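Local coordinates for amidohydrolase (Staphylococcus aureus, PDB 3NUR), which probably hydrolyses carbon–nitrogen bonds of linear amides or related substrates at a metal centre set in a TIM barrel, at residues E28-I33 with A314-Y319; Q90-G95 with N127-F132; S24-E29 with Q85-Q90. All coordinates share one frame; numbering follows the deposited sequence.

Contact 1. Residues E28-I33 with A314-Y319; sequences EEHYVI and AADYPY. With CA (calcium ion), chain B.
The His-30 imidazole leans obliquely against the Tyr-319 phenol ring, their planes 33° apart, with His-30 CD2 3.5 Å from Tyr-319 CE2. The Tyr-319 hydroxyl is hydrogen-bonded to Asp-70 and Asn-96 N. His-30 NE2 binds the calcium ion at 2.3 Å. Glu-28, its chain extended with CG anti to the backbone N (chi1 -163°), reaches the same ion through OE1 at 2.1 Å, and its OE2 is hydrogen-bonded to Ser-291 OG. Asp-316 OD1 also lies 2.1 Å from the calcium; His-192 and two waters complete the site. Such a cluster fits the amidohydrolase TIM barrel, where a pair of ligands separated by one residue, here Glu-28 and His-30, lies near the C-terminal end of the first strand and an aspartate follows the eighth. Between them Glu-29 turns the opposite way, and its bent chain (chi2 -50°) carries the carboxylate to the backbone of 314-319. Its OE2 takes Ala-315 N through the syn lone pair at 2.8 Å and also accepts Glu-28 N. OE1 receives Tyr-317 N, 3.1 Å away, from above the carboxylate plane. His-30 N gives a nearly straight bond of 2.8 Å to Tyr-317 O, the carbonyl oxygen of the cis peptide leading into Pro-318.

Contact 2. Residues Q90-G95 with N127-F132; sequences QVLSYG and NRFVGF
Gln-90, Val-91 and Leu-92 run parallel to Phe-129, Val-130 and Gly-131 as paired neighbours in one sheet, with the short strand axes 4.6 Å apart at closest and turned by 41°, a splay in keeping with the coiling of a barrel wall. Four backbone hydrogen bonds join them. Gln-90 N gives to Arg-128 O and Val-130 N returns a bond to Gln-90 O, both 3.1 Å long; Leu-92 N then reaches Val-130 O at 2.8 Å, and Phe-132 N reaches Leu-92 O at 2.9 Å. The alternation is that of parallel strands: alternate residues, Gln-90 and Leu-92, each bond to the two residues flanking their partner.

Side chains divide between the two faces of the sheet. On the face of Val-91 and Val-130, one methyl meets a ring squarely: Val-91 CG1 stands 3.4 Å above the centroid of the Phe-132 ring, only 4° off its normal, a CH-pi contact with all six ring carbons at similar range. This methyl is anti to the backbone N (chi1 -178°), which sets it over the ring while CG2 lies beside the backbone N. Val-130 CG1 comes no nearer to it than 4.4 Å. On the other face Leu-92 CD1 touches Phe-129 CD1 at 3.5 Å, approaching the ring obliquely, and Gln-90 runs alongside the same phenylalanine, its CB near CD1 and CE1.

The two strands bracket helix 104-124 in a beta-alpha-beta crossover, the repeating step of the TIM barrel. That helix covers Leu-92 and Phe-129 through Leu-118, Tyr-121 and Ile-122, while Arg-78 of helix 75-84 touches Gln-90, Leu-92 and Phe-129. On the opposite side, Val-91 meets Ile-25 of strand 24-31.

Contact 3. Residues S24-E29 with Q85-Q90; sequences SITFEE and QDVQIQ. With CA (calcium ion), chain B.
The carboxylate of Glu-29 and the side-chain amide of Gln-90 are the flat groups here, their planes 41° apart and their chains crossing at about a right angle. It is the aliphatic part of the glutamate that makes the contact: Glu-29 CB sits over one face of the amide, 3.7 Å from Gln-90 CD, with CG packed beside the glutamine methylenes. The carboxylate itself turns away to the backbone of Ala-315 and Tyr-317.

Farther back along the strands the pairing is parallel, interrupted by a beta bulge. Ser-24 pairs with Val-87, but Ile-25 already faces Ile-89, so Gln-88 is the extra residue. Ser-24 O absorbs the irregularity by accepting two N-H groups, Gln-88 N at 2.8 Å and Ile-89 N at 3.2 Å, both in its carbonyl plane. Regular bonding resumes where Thr-26 N meets Ile-89 O at 2.8 Å.

Thr-26 and Val-87 approach tip to tip, OG1 of the threonine lying 3.4 Å from CG1 of the valine, the branch set opposite its own backbone N (chi1 179°). On the opposite face Ile-25 and Ile-89 lie alongside each other, their CG2 methyls 4.1 Å apart. The Ser-24 hydroxyl shares a water with Gln-85 O, each oxygen 2.8 Å from it, tying the strand to the residue that leaves helix 75-84.

Around this end of the barrel, helix 336-351 packs on Ser-24, Ile-25 and Phe-27, and Met-82 of helix 75-84 and Leu-325 of helix 325-328 cover Val-87. From the side of strand 129-131, Arg-128 hydrogen-bonds to the carbonyls of Val-87 and Gln-88.

Overall arrangement
Three neighbouring strands, 24-31, 87-94 and 129-131, carry every segment but the loop 314-319; the contact centres lie 9 to 10 Å apart on one side of the chain's centre. Contact 3 joins the first two strands near their beginnings, and contact 2 joins the second to the third; they follow in series and share Gln-90. Contact 1 closes the largest loop, bringing 314-319 back to strand 24-31, with contact 2 nested inside. It shares Glu-28 and Glu-29 with contact 3. Hydrogen bonds probably link the sets, as from Ser-93 N to Glu-29 O. Strand 24-31 is tied to strand 87-94 by contact 3 at its start and supplies calcium ligands in contact 1 towards its end.

Contact 1. Residues E28-I33 with A314-Y319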
loop_
_atom_site.group_PDB
_atom_site.type_symbol
_atom_site.label_atom_id
_atom_site.label_comp_id
_atom_site.label_asym_id
_atom_site.label_seq_id
_atom_site.Cartn_x
_atom_site.Cartn_y
_atom_site.Cartn_z
ATOM N N GLU A 28 -0.198 -2.832 -6.132
ATOM C CA GLU A 28 -0.709 -1.471 -5.926
ATOM C C GLU A 28 -1.428 -1.066 -7.182
ATOM O O GLU A 28 -0.870 -0.373 -8.016
ATOM C CB GLU A 28 0.440 -0.498 -5.562
ATOM C CG GLU A 28 -0.068 0.799 -4.937
ATOM C CD GLU A 28 1.012 1.856 -4.807
ATOM O OE1 GLU A 28 0.844 2.945 -5.399
ATOM O OE2 GLU A 28 2.048 1.580 -4.155
ATOM N N GLU A 29 -2.628 -1.614 -7.379
ATOM C CA GLU A 29 -3.399 -1.426 -8.611
ATOM C C GLU A 29 -4.748 -0.889 -8.177
ATOM O O GLU A 29 -5.379 -1.471 -7.281
ATOM C CB GLU A 29 -3.494 -2.790 -9.329
ATOM C CG GLU A 29 -2.151 -3.554 -9.333
ATOM C CD GLU A 29 -0.905 -2.797 -9.789
ATOM O OE1 GLU A 29 -0.977 -2.076 -10.809
ATOM O OE2 GLU A 29 0.151 -2.923 -9.123
ATOM N N HIS A 30 -5.152 0.250 -8.767
ATOM C CA HIS A 30 -6.306 0.990 -8.285
ATOM C C HIS A 30 -7.557 0.979 -9.109
ATOM O O HIS A 30 -7.520 0.884 -10.334
ATOM C CB HIS A 30 -5.892 2.446 -8.011
ATOM C CG HIS A 30 -4.719 2.567 -7.078
ATOM N ND1 HIS A 30 -4.827 2.235 -5.732
ATOM C CD2 HIS A 30 -3.460 3.016 -7.318
ATOM C CE1 HIS A 30 -3.635 2.471 -5.200
ATOM N NE2 HIS A 30 -2.776 2.936 -6.114
ATOM N N TYR A 31 -8.670 1.189 -8.412
ATOM C CA TYR A 31 -9.969 1.354 -9.038
ATOM C C TYR A 31 -10.727 2.459 -8.306
ATOM O O TYR A 31 -10.443 2.727 -7.148
ATOM C CB TYR A 31 -10.786 0.030 -9.008
ATOM C CG TYR A 31 -11.400 -0.273 -7.661
ATOM C CD1 TYR A 31 -10.643 -0.848 -6.647
ATOM C CD2 TYR A 31 -12.707 0.120 -7.360
ATOM C CE1 TYR A 31 -11.180 -1.077 -5.390
ATOM C CE2 TYR A 31 -13.251 -0.091 -6.097
ATOM C CZ TYR A 31 -12.477 -0.683 -5.112
ATOM O OH TYR A 31 -12.977 -0.900 -3.860
ATOM N N VAL A 32 -11.731 3.056 -8.968
ATOM C CA VAL A 32 -12.661 3.981 -8.314
ATOM C C VAL A 32 -14.034 3.609 -8.850
ATOM O O VAL A 32 -14.125 2.917 -9.880
ATOM C CB VAL A 32 -12.348 5.499 -8.480
ATOM C CG1 VAL A 32 -10.944 5.849 -7.983
ATOM C CG2 VAL A 32 -12.562 5.982 -9.922
ATOM N N ILE A 33 -15.087 4.054 -8.138
ATOM C CA ILE A 33 -16.471 3.841 -8.558
ATOM C C ILE A 33 -17.081 5.226 -8.786
ATOM O O ILE A 33 -17.114 6.053 -7.871
ATOM C CB ILE A 33 -17.267 2.957 -7.566
ATOM C CG1 ILE A 33 -16.696 1.526 -7.556
ATOM C CG2 ILE A 33 -18.771 2.939 -7.928
ATOM C CD1 ILE A 33 -16.822 0.838 -6.266
ATOM N N ALA A 314 4.558 -4.301 -8.360
ATOM C CA ALA A 314 3.423 -3.354 -8.410
ATOM C C ALA A 314 3.658 -2.353 -9.523
ATOM O O ALA A 314 4.804 -1.965 -9.757
ATOM C CB ALA A 314 3.283 -2.616 -7.080
ATOM N N ALA A 315 2.576 -1.905 -10.180
ATOM C CA ALA A 315 2.649 -0.966 -11.301
ATOM C C ALA A 315 2.055 0.411 -11.019
ATOM O O ALA A 315 2.312 1.330 -11.790
ATOM C CB ALA A 315 1.906 -1.559 -12.503
ATOM N N ASP A 316 1.192 0.534 -9.993
ATOM C CA ASP A 316 0.422 1.771 -9.710
ATOM C C ASP A 316 -0.581 2.024 -10.862
ATOM O O ASP A 316 -0.954 3.169 -11.162
ATOM C CB ASP A 316 1.326 3.001 -9.427
ATOM C CG ASP A 316 0.650 4.051 -8.574
ATOM O OD1 ASP A 316 -0.365 3.712 -7.899
ATOM O OD2 ASP A 316 1.071 5.248 -8.640
ATOM N N TYR A 317 -1.036 0.926 -11.505
ATOM C CA TYR A 317 -2.006 1.053 -12.583
ATOM C C TYR A 317 -3.314 1.664 -12.037
ATOM O O TYR A 317 -3.739 1.269 -10.954
ATOM C CB TYR A 317 -2.288 -0.328 -13.222
ATOM C CG TYR A 317 -3.309 -0.252 -14.327
ATOM C CD1 TYR A 317 -2.924 0.021 -15.638
ATOM C CD2 TYR A 317 -4.677 -0.339 -14.051
ATOM C CE1 TYR A 317 -3.867 0.184 -16.649
ATOM C CE2 TYR A 317 -5.628 -0.194 -15.061
ATOM C CZ TYR A 317 -5.216 0.054 -16.361
ATOM O OH TYR A 317 -6.137 0.183 -17.377
ATOM N N PRO A 318 -3.980 2.607 -12.745
ATOM C CA PRO A 318 -3.651 3.181 -14.068
ATOM C C PRO A 318 -2.952 4.547 -13.984
ATOM O O PRO A 318 -2.771 5.194 -15.016
ATOM C CB PRO A 318 -5.036 3.335 -14.689
ATOM C CG PRO A 318 -5.869 3.810 -13.511
ATOM C CD PRO A 318 -5.303 3.092 -12.287
ATOM N N TYR A 319 -2.583 5.000 -12.763
ATOM C CA TYR A 319 -1.932 6.302 -12.559
ATOM C C TYR A 319 -0.548 6.325 -13.188
ATOM O O TYR A 319 -0.106 7.363 -13.692
ATOM C CB TYR A 319 -1.968 6.727 -11.077
ATOM C CG TYR A 319 -3.364 6.657 -10.500
ATOM C CD1 TYR A 319 -4.434 7.298 -11.122
ATOM C CD2 TYR A 319 -3.619 5.958 -9.326
ATOM C CE1 TYR A 319 -5.731 7.216 -10.605
ATOM C CE2 TYR A 319 -4.905 5.887 -8.790
ATOM C CZ TYR A 319 -5.957 6.523 -9.426
ATOM O OH TYR A 319 -7.238 6.423 -8.910
HETATM CA CA CA B . -0.826 4.210 -5.882
HETATM O O HOH W 1 0.800 5.659 -6.013
HETATM O O HOH W 2 -2.073 6.061 -6.219
#

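Contact 2. Residues Q90-G95 with N127-F132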
loop_
_atom_site.group_PDB
_atom_site.type_symbol
_atom_site.label_atom_id
_atom_site.label_comp_id
_atom_site.label_asym_id
_atom_site.label_seq_id
_atom_site.Cartn_x
_atom_site.Cartn_y
_atom_site.Cartn_z
ATOM N N GLN A 90 -4.012 -8.679 -10.518
ATOM C CA GLN A 90 -3.916 -7.368 -9.924
ATOM C C GLN A 90 -4.617 -7.495 -8.566
ATOM O O GLN A 90 -5.730 -8.041 -8.487
ATOM C CB GLN A 90 -4.610 -6.273 -10.754
ATOM C CG GLN A 90 -3.743 -5.731 -11.866
ATOM C CD GLN A 90 -4.327 -4.486 -12.516
ATOM O OE1 GLN A 90 -3.669 -3.796 -13.317
ATOM N NE2 GLN A 90 -5.543 -4.125 -12.148
ATOM N N VAL A 91 -3.974 -6.989 -7.521
ATOM C CA VAL A 91 -4.555 -6.904 -6.169
ATOM C C VAL A 91 -5.172 -5.499 -6.174
ATOM O O VAL A 91 -4.453 -4.495 -6.320
ATOM C CB VAL A 91 -3.529 -7.115 -5.022
ATOM C CG1 VAL A 91 -4.226 -7.057 -3.674
ATOM C CG2 VAL A 91 -2.778 -8.440 -5.170
ATOM N N LEU A 92 -6.515 -5.429 -6.143
ATOM C CA LEU A 92 -7.217 -4.165 -6.333
ATOM C C LEU A 92 -7.542 -3.403 -5.037
ATOM O O LEU A 92 -8.008 -4.002 -4.064
ATOM C CB LEU A 92 -8.512 -4.393 -7.162
ATOM C CG LEU A 92 -8.355 -4.863 -8.622
ATOM C CD1 LEU A 92 -9.728 -5.097 -9.279
ATOM C CD2 LEU A 92 -7.602 -3.854 -9.440
ATOM N N SER A 93 -7.289 -2.077 -5.051
ATOM C CA SER A 93 -7.548 -1.166 -3.930
ATOM C C SER A 93 -8.152 0.142 -4.431
ATOM O O SER A 93 -7.910 0.496 -5.573
ATOM C CB SER A 93 -6.247 -0.854 -3.214
ATOM O OG SER A 93 -5.315 -0.270 -4.112
ATOM N N TYR A 94 -8.931 0.865 -3.594
ATOM C CA TYR A 94 -9.529 2.133 -4.011
ATOM C C TYR A 94 -8.450 3.188 -4.282
ATOM O O TYR A 94 -7.478 3.278 -3.530
ATOM C CB TYR A 94 -10.558 2.643 -2.986
ATOM C CG TYR A 94 -11.667 3.434 -3.642
ATOM C CD1 TYR A 94 -12.890 2.839 -3.946
ATOM C CD2 TYR A 94 -11.486 4.775 -3.986
ATOM C CE1 TYR A 94 -13.900 3.552 -4.603
ATOM C CE2 TYR A 94 -12.494 5.503 -4.617
ATOM C CZ TYR A 94 -13.694 4.882 -4.935
ATOM O OH TYR A 94 -14.685 5.602 -5.554
ATOM N N GLY A 95 -8.615 3.929 -5.370
ATOM C CA GLY A 95 -7.687 4.966 -5.811
ATOM C C GLY A 95 -8.000 6.350 -5.277
ATOM O O GLY A 95 -8.371 6.506 -4.109
ATOM N N ASN A 127 -9.942 -15.357 -11.545
ATOM C CA ASN A 127 -8.573 -15.797 -11.798
ATOM C C ASN A 127 -7.618 -14.626 -12.033
ATOM O O ASN A 127 -6.407 -14.829 -11.999
ATOM C CB ASN A 127 -8.532 -16.757 -12.988
ATOM C CG ASN A 127 -9.325 -18.020 -12.750
ATOM O OD1 ASN A 127 -10.342 -18.269 -13.402
ATOM N ND2 ASN A 127 -8.910 -18.823 -11.778
ATOM N N ARG A 128 -8.145 -13.408 -12.227
ATOM C CA ARG A 128 -7.287 -12.260 -12.552
ATOM C C ARG A 128 -7.192 -11.199 -11.480
ATOM O O ARG A 128 -6.377 -10.283 -11.600
ATOM C CB ARG A 128 -7.743 -11.603 -13.877
ATOM C CG ARG A 128 -7.889 -12.547 -15.083
ATOM C CD ARG A 128 -6.592 -13.270 -15.506
ATOM N NE ARG A 128 -5.466 -12.364 -15.785
ATOM C CZ ARG A 128 -5.251 -11.754 -16.949
ATOM N NH1 ARG A 128 -6.088 -11.937 -17.971
ATOM N NH2 ARG A 128 -4.194 -10.965 -17.105
ATOM N N PHE A 129 -8.058 -11.281 -10.475
ATOM C CA PHE A 129 -8.114 -10.259 -9.435
ATOM C C PHE A 129 -8.260 -10.811 -8.044
ATOM O O PHE A 129 -8.875 -11.860 -7.828
ATOM C CB PHE A 129 -9.251 -9.264 -9.722
ATOM C CG PHE A 129 -9.156 -8.584 -11.065
ATOM C CD1 PHE A 129 -8.213 -7.579 -11.293
ATOM C CD2 PHE A 129 -9.975 -8.973 -12.117
ATOM C CE1 PHE A 129 -8.108 -6.974 -12.544
ATOM C CE2 PHE A 129 -9.882 -8.354 -13.365
ATOM C CZ PHE A 129 -8.956 -7.348 -13.568
ATOM N N VAL A 130 -7.680 -10.086 -7.100
ATOM C CA VAL A 130 -7.763 -10.343 -5.666
ATOM C C VAL A 130 -8.123 -8.961 -5.061
ATOM O O VAL A 130 -7.662 -7.926 -5.562
ATOM C CB VAL A 130 -6.436 -10.933 -5.119
ATOM C CG1 VAL A 130 -6.380 -10.875 -3.601
ATOM C CG2 VAL A 130 -6.255 -12.381 -5.587
ATOM N N GLY A 131 -8.947 -8.946 -4.019
ATOM C CA GLY A 131 -9.330 -7.661 -3.444
ATOM C C GLY A 131 -8.656 -7.296 -2.143
ATOM O O GLY A 131 -8.381 -8.161 -1.305
ATOM N N PHE A 132 -8.390 -5.992 -1.985
ATOM C CA PHE A 132 -7.903 -5.400 -0.748
ATOM C C PHE A 132 -9.041 -4.519 -0.250
ATOM O O PHE A 132 -9.692 -3.821 -1.052
ATOM C CB PHE A 132 -6.596 -4.586 -0.956
ATOM C CG PHE A 132 -5.288 -5.327 -0.686
ATOM C CD1 PHE A 132 -5.287 -6.669 -0.320
ATOM C CD2 PHE A 132 -4.062 -4.693 -0.858
ATOM C CE1 PHE A 132 -4.081 -7.351 -0.068
ATOM C CE2 PHE A 132 -2.856 -5.379 -0.624
ATOM C CZ PHE A 132 -2.878 -6.694 -0.206
#

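Contact 3. Residues S24-E29 with Q85-Q90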
loop_
_atom_site.group_PDB
_atom_site.type_symbol
_atom_site.label_atom_id
_atom_site.label_comp_id
_atom_site.label_asym_id
_atom_site.label_seq_id
_atom_site.Cartn_x
_atom_site.Cartn_y
_atom_site.Cartn_z
ATOM N N SER A 24 3.126 -12.283 -13.295
ATOM C CA SER A 24 3.274 -11.586 -12.031
ATOM C C SER A 24 1.982 -11.367 -11.297
ATOM O O SER A 24 0.895 -11.434 -11.890
ATOM C CB SER A 24 3.958 -10.236 -12.256
ATOM O OG SER A 24 3.140 -9.357 -13.019
ATOM N N ILE A 25 2.115 -11.095 -9.997
ATOM C CA ILE A 25 1.032 -10.651 -9.109
ATOM C C ILE A 25 1.439 -9.186 -8.813
ATOM O O ILE A 25 2.563 -8.950 -8.354
ATOM C CB ILE A 25 0.901 -11.481 -7.806
ATOM C CG1 ILE A 25 0.609 -12.977 -8.090
ATOM C CG2 ILE A 25 -0.204 -10.883 -6.896
ATOM C CD1 ILE A 25 0.826 -13.922 -6.827
ATOM N N THR A 26 0.558 -8.213 -9.095
ATOM C CA THR A 26 0.873 -6.790 -8.868
ATOM C C THR A 26 0.045 -6.271 -7.668
ATOM O O THR A 26 -1.165 -6.553 -7.567
ATOM C CB THR A 26 0.806 -5.964 -10.152
ATOM O OG1 THR A 26 -0.466 -6.152 -10.752
ATOM C CG2 THR A 26 1.923 -6.312 -11.171
ATOM N N PHE A 27 0.703 -5.542 -6.755
ATOM C CA PHE A 27 0.114 -5.185 -5.463
ATOM C C PHE A 27 -0.471 -3.791 -5.233
ATOM O O PHE A 27 -1.129 -3.576 -4.205
ATOM C CB PHE A 27 1.096 -5.559 -4.351
ATOM C CG PHE A 27 1.086 -7.026 -4.003
ATOM C CD1 PHE A 27 0.365 -7.490 -2.905
ATOM C CD2 PHE A 27 1.816 -7.943 -4.758
ATOM C CE1 PHE A 27 0.348 -8.851 -2.581
ATOM C CE2 PHE A 27 1.826 -9.302 -4.415
ATOM C CZ PHE A 27 1.095 -9.743 -3.328
ATOM N N GLU A 28 -0.198 -2.832 -6.132
ATOM C CA GLU A 28 -0.709 -1.471 -5.926
ATOM C C GLU A 28 -1.428 -1.066 -7.182
ATOM O O GLU A 28 -0.870 -0.373 -8.016
ATOM C CB GLU A 28 0.440 -0.498 -5.562
ATOM C CG GLU A 28 -0.068 0.799 -4.937
ATOM C CD GLU A 28 1.012 1.856 -4.807
ATOM O OE1 GLU A 28 0.844 2.945 -5.399
ATOM O OE2 GLU A 28 2.048 1.580 -4.155
ATOM N N GLU A 29 -2.628 -1.614 -7.379
ATOM C CA GLU A 29 -3.399 -1.426 -8.611
ATOM C C GLU A 29 -4.748 -0.889 -8.177
ATOM O O GLU A 29 -5.379 -1.471 -7.281
ATOM C CB GLU A 29 -3.494 -2.790 -9.329
ATOM C CG GLU A 29 -2.151 -3.554 -9.333
ATOM C CD GLU A 29 -0.905 -2.797 -9.789
ATOM O OE1 GLU A 29 -0.977 -2.076 -10.809
ATOM O OE2 GLU A 29 0.151 -2.923 -9.123
ATOM N N GLN A 85 1.563 -6.873 -20.325
ATOM C CA GLN A 85 2.673 -6.782 -19.355
ATOM C C GLN A 85 2.913 -8.045 -18.537
ATOM O O GLN A 85 3.646 -8.003 -17.533
ATOM C CB GLN A 85 2.505 -5.546 -18.451
ATOM C CG GLN A 85 2.496 -4.206 -19.213
ATOM C CD GLN A 85 3.746 -3.910 -20.026
ATOM O OE1 GLN A 85 4.871 -4.281 -19.666
ATOM N NE2 GLN A 85 3.580 -3.188 -21.133
ATOM N N ASP A 86 2.298 -9.168 -18.945
ATOM C CA ASP A 86 2.450 -10.476 -18.300
ATOM C C ASP A 86 2.008 -10.487 -16.827
ATOM O O ASP A 86 2.622 -11.155 -15.990
ATOM C CB ASP A 86 3.889 -11.040 -18.484
ATOM C CG ASP A 86 4.259 -11.412 -19.918
ATOM O OD1 ASP A 86 3.334 -11.661 -20.731
ATOM O OD2 ASP A 86 5.468 -11.468 -20.221
ATOM N N VAL A 87 0.971 -9.714 -16.512
ATOM C CA VAL A 87 0.410 -9.664 -15.164
ATOM C C VAL A 87 -0.744 -10.661 -15.115
ATOM O O VAL A 87 -1.753 -10.455 -15.796
ATOM C CB VAL A 87 -0.080 -8.242 -14.791
ATOM C CG1 VAL A 87 -0.689 -8.237 -13.388
ATOM C CG2 VAL A 87 1.060 -7.211 -14.897
ATOM N N GLN A 88 -0.643 -11.669 -14.237
ATOM C CA GLN A 88 -1.694 -12.671 -14.046
ATOM C C GLN A 88 -2.740 -12.091 -13.104
ATOM O O GLN A 88 -3.931 -12.244 -13.352
ATOM C CB GLN A 88 -1.104 -13.962 -13.446
ATOM C CG GLN A 88 -2.121 -15.097 -13.182
ATOM C CD GLN A 88 -2.807 -15.592 -14.436
ATOM O OE1 GLN A 88 -4.031 -15.755 -14.475
ATOM N NE2 GLN A 88 -2.043 -15.808 -15.499
ATOM N N ILE A 89 -2.294 -11.463 -11.987
ATOM C CA ILE A 89 -3.223 -10.925 -10.998
ATOM C C ILE A 89 -2.934 -9.489 -10.627
ATOM O O ILE A 89 -1.777 -9.138 -10.353
ATOM C CB ILE A 89 -3.196 -11.817 -9.711
ATOM C CG1 ILE A 89 -3.652 -13.269 -9.991
ATOM C CG2 ILE A 89 -3.945 -11.182 -8.521
ATOM C CD1 ILE A 89 -3.387 -14.220 -8.867
ATOM N N GLN A 90 -4.012 -8.679 -10.518
ATOM C CA GLN A 90 -3.916 -7.368 -9.924
ATOM C C GLN A 90 -4.617 -7.495 -8.566
ATOM O O GLN A 90 -5.730 -8.041 -8.487
ATOM C CB GLN A 90 -4.610 -6.273 -10.754
ATOM C CG GLN A 90 -3.743 -5.731 -11.866
ATOM C CD GLN A 90 -4.327 -4.486 -12.516
ATOM O OE1 GLN A 90 -3.669 -3.796 -13.317
ATOM N NE2 GLN A 90 -5.543 -4.125 -12.148
HETATM CA CA CA B . -0.826 4.210 -5.882
HETATM O O HOH W 3 4.839 -8.440 -15.046
HETATM O O HOH W 1 0.800 5.659 -6.013
HETATM O O HOH W 2 -2.073 6.061 -6.219
#